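Local coordinates for protein probable benzoylformate decarboxylase (Rhodococcus jostii, PDB 7ORX) that binds thiamine diphosphate and a sodium ion and belongs to the thiamine pyrophosphate enzyme family, here as an assembly of four chains, at residues R423-L428 against I449-I454. Sequence-based numbering, arbitrary orientation.
Sequences RQVIGL and IPVVII
Neighbouring parallel strands 425-430 and 452-457 of the C-terminal thiamine diphosphate-binding domain meet here, with Ile426, Gly427 and Leu428 level with Val452, Ile453 and Ile454. The axes of the short segments 425-428 and 452-454 make an angle of 18°. Three backbone bonds give the parallel pattern. Val452 N binds Val425 O at 3.2 Å. Gly427 N binds Val452 O at 2.7 Å, and Ile454 N binds Gly427 O at 2.8 Å. Val452 thus uses its N-H and C=O on residues either side of Ile426. Where the strands begin, Gln424 extends the pairing with its side chain. Its CG is anti to the backbone N (chi1 -179°), and the chain bends at chi2. NE2 gives a nearly straight bond to Pro450 O, 2.9 Å away, in the carbonyl plane and on a lone pair. The same nitrogen reaches Val425 O at 3.0 Å from above that carbonyl's plane, so Val425 O accepts from both Gln424 NE2 and Val452 N. Pro450 itself is the centre of an inverse gamma turn, closed by Val451 N bonding to Ile449 O. On one face Ile454 CD1 touches Ile426 CG2 and Leu428 CD2, each at 3.8 Å, the side chains lying alongside and pointing the same way; Phe510 and Phe506 of helix 503-515 meet Ile426 and Ile454 there. Just before strand 452-457, Val451 CG1 lies beside Val425 CG1, 3.9 Å apart, with Ala416 of helix 409-418 against Val425. The Leu428 side chain is about 10 Å from bound thiamine diphosphate. Strand 425-430, helix 440-447 and strand 452-457 form a beta-alpha-beta crossover in the domain's parallel sheet.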
ATOM      1  N   ARG C 423     -21.019  -0.269  37.578  1.00 78.19           N
ATOM      2  CA  ARG C 423     -20.528  -1.652  37.540  1.00 73.81           C
ATOM      3  C   ARG C 423     -19.042  -1.610  37.817  1.00 71.88           C
ATOM      4  O   ARG C 423     -18.346  -0.751  37.283  1.00 67.75           O
ATOM      5  CB  ARG C 423     -20.803  -2.327  36.200  1.00 73.10           C
ATOM      6  CG  ARG C 423     -22.283  -2.502  35.871  1.00 73.08           C
ATOM      7  CD  ARG C 423     -22.440  -3.096  34.482  1.00 72.22           C
ATOM      8  NE  ARG C 423     -21.966  -4.465  34.506  1.00 72.60           N
ATOM      9  CZ  ARG C 423     -21.935  -5.297  33.472  1.00 73.44           C
ATOM     10  NH1 ARG C 423     -22.383  -4.916  32.300  1.00 71.40           N
ATOM     11  NH2 ARG C 423     -21.487  -6.539  33.624  1.00 75.74           N
ATOM     12  N   GLN C 424     -18.592  -2.527  38.667  1.00 72.80           N
ATOM     13  CA  GLN C 424     -17.164  -2.617  39.023  1.00 72.29           C
ATOM     14  C   GLN C 424     -16.428  -3.336  37.902  1.00 70.54           C
ATOM     15  O   GLN C 424     -16.802  -4.455  37.591  1.00 69.81           O
ATOM     16  CB  GLN C 424     -16.970  -3.369  40.332  1.00 73.32           C
ATOM     17  CG  GLN C 424     -15.506  -3.459  40.720  1.00 74.64           C
ATOM     18  CD  GLN C 424     -14.927  -2.098  41.031  1.00 74.92           C
ATOM     19  OE1 GLN C 424     -15.239  -1.508  42.061  1.00 77.75           O
ATOM     20  NE2 GLN C 424     -14.051  -1.621  40.156  1.00 73.33           N
ATOM     21  N   VAL C 425     -15.427  -2.701  37.314  1.00 70.01           N
ATOM     22  CA  VAL C 425     -14.481  -3.390  36.402  1.00 68.27           C
ATOM     23  C   VAL C 425     -13.356  -3.987  37.250  1.00 67.61           C
ATOM     24  O   VAL C 425     -12.739  -3.249  38.047  1.00 68.41           O
ATOM     25  CB  VAL C 425     -13.938  -2.443  35.329  1.00 67.25           C
ATOM     26  CG1 VAL C 425     -12.856  -3.112  34.512  1.00 66.84           C
ATOM     27  CG2 VAL C 425     -15.053  -1.960  34.426  1.00 67.77           C
ATOM     28  N   ILE C 426     -13.079  -5.265  37.036  1.00 65.79           N
ATOM     29  CA  ILE C 426     -11.927  -5.978  37.634  1.00 66.15           C
ATOM     30  C   ILE C 426     -11.002  -6.410  36.511  1.00 64.94           C
ATOM     31  O   ILE C 426     -11.426  -7.191  35.686  1.00 65.46           O
ATOM     32  CB  ILE C 426     -12.439  -7.163  38.466  1.00 66.75           C
ATOM     33  CG1 ILE C 426     -13.490  -6.687  39.467  1.00 67.66           C
ATOM     34  CG2 ILE C 426     -11.290  -7.858  39.153  1.00 67.37           C
ATOM     35  CD1 ILE C 426     -14.258  -7.798  40.124  1.00 68.62           C
ATOM     36  N   GLY C 427      -9.781  -5.907  36.493  1.00 65.39           N
ATOM     37  CA  GLY C 427      -8.720  -6.354  35.574  1.00 66.41           C
ATOM     38  C   GLY C 427      -8.036  -7.582  36.130  1.00 68.11           C
ATOM     39  O   GLY C 427      -7.706  -7.575  37.343  1.00 72.53           O
ATOM     40  N   LEU C 428      -7.883  -8.630  35.323  1.00 68.15           N
ATOM     41  CA  LEU C 428      -7.081  -9.804  35.695  1.00 68.42           C
ATOM     42  C   LEU C 428      -5.957  -9.927  34.685  1.00 67.69           C
ATOM     43  O   LEU C 428      -6.205 -10.481  33.622  1.00 68.55           O
ATOM     44  CB  LEU C 428      -8.002 -11.018  35.668  1.00 69.25           C
ATOM     45  CG  LEU C 428      -9.200 -10.948  36.602  1.00 69.30           C
ATOM     46  CD1 LEU C 428     -10.230 -11.971  36.137  1.00 69.18           C
ATOM     47  CD2 LEU C 428      -8.777 -11.190  38.069  1.00 69.91           C
ATOM     48  N   ILE C 449     -10.448   6.962  38.651  1.00 72.97           N
ATOM     49  CA  ILE C 449     -11.260   5.901  37.998  1.00 71.98           C
ATOM     50  C   ILE C 449     -11.143   4.637  38.834  1.00 71.31           C
ATOM     51  O   ILE C 449     -10.075   4.005  38.865  1.00 72.28           O
ATOM     52  CB  ILE C 449     -10.745   5.685  36.572  1.00 72.12           C
ATOM     53  CG1 ILE C 449     -10.799   6.993  35.776  1.00 71.90           C
ATOM     54  CG2 ILE C 449     -11.499   4.542  35.899  1.00 73.24           C
ATOM     55  CD1 ILE C 449     -10.184   6.892  34.419  1.00 71.16           C
ATOM     56  N   PRO C 450     -12.221   4.244  39.534  1.00 69.55           N
ATOM     57  CA  PRO C 450     -12.128   3.229  40.593  1.00 69.24           C
ATOM     58  C   PRO C 450     -12.008   1.788  40.091  1.00 68.02           C
ATOM     59  O   PRO C 450     -12.743   0.974  40.573  1.00 68.54           O
ATOM     60  CB  PRO C 450     -13.495   3.359  41.299  1.00 69.68           C
ATOM     61  CG  PRO C 450     -14.420   3.795  40.169  1.00 69.39           C
ATOM     62  CD  PRO C 450     -13.577   4.777  39.373  1.00 69.32           C
ATOM     63  N   VAL C 451     -11.129   1.518  39.118  1.00 67.07           N
ATOM     64  CA  VAL C 451     -10.827   0.137  38.641  1.00 66.28           C
ATOM     65  C   VAL C 451     -10.179  -0.639  39.784  1.00 67.50           C
ATOM     66  O   VAL C 451      -9.317  -0.063  40.490  1.00 68.01           O
ATOM     67  CB  VAL C 451      -9.790   0.037  37.522  1.00 65.01           C
ATOM     68  CG1 VAL C 451     -10.361  -0.661  36.339  1.00 64.23           C
ATOM     69  CG2 VAL C 451      -9.114   1.346  37.180  1.00 65.46           C
ATOM     70  N   VAL C 452     -10.402  -1.947  39.784  1.00 67.62           N
ATOM     71  CA  VAL C 452      -9.542  -2.887  40.531  1.00 69.03           C
ATOM     72  C   VAL C 452      -8.692  -3.686  39.541  1.00 68.56           C
ATOM     73  O   VAL C 452      -9.275  -4.359  38.680  1.00 69.58           O
ATOM     74  CB  VAL C 452     -10.437  -3.788  41.385  1.00 70.13           C
ATOM     75  CG1 VAL C 452      -9.596  -4.794  42.170  1.00 70.17           C
ATOM     76  CG2 VAL C 452     -11.360  -2.928  42.261  1.00 70.32           C
ATOM     77  N   ILE C 453      -7.374  -3.607  39.681  1.00 67.76           N
ATOM     78  CA  ILE C 453      -6.389  -4.333  38.841  1.00 67.77           C
ATOM     79  C   ILE C 453      -5.745  -5.438  39.688  1.00 67.76           C
ATOM     80  O   ILE C 453      -5.088  -5.128  40.687  1.00 69.17           O
ATOM     81  CB  ILE C 453      -5.356  -3.334  38.302  1.00 68.63           C
ATOM     82  CG1 ILE C 453      -6.016  -2.228  37.470  1.00 68.98           C
ATOM     83  CG2 ILE C 453      -4.287  -4.026  37.488  1.00 69.27           C
ATOM     84  CD1 ILE C 453      -6.694  -2.723  36.229  1.00 67.79           C
ATOM     85  N   ILE C 454      -5.918  -6.692  39.287  1.00 66.80           N
ATOM     86  CA  ILE C 454      -5.261  -7.859  39.919  1.00 67.67           C
ATOM     87  C   ILE C 454      -4.185  -8.348  38.970  1.00 68.10           C
ATOM     88  O   ILE C 454      -4.525  -8.836  37.889  1.00 68.36           O
ATOM     89  CB  ILE C 454      -6.291  -8.946  40.220  1.00 67.39           C
ATOM     90  CG1 ILE C 454      -7.350  -8.430  41.189  1.00 67.73           C
ATOM     91  CG2 ILE C 454      -5.604 -10.181  40.728  1.00 67.21           C
ATOM     92  CD1 ILE C 454      -8.534  -9.379  41.359  1.00 67.80           C
TER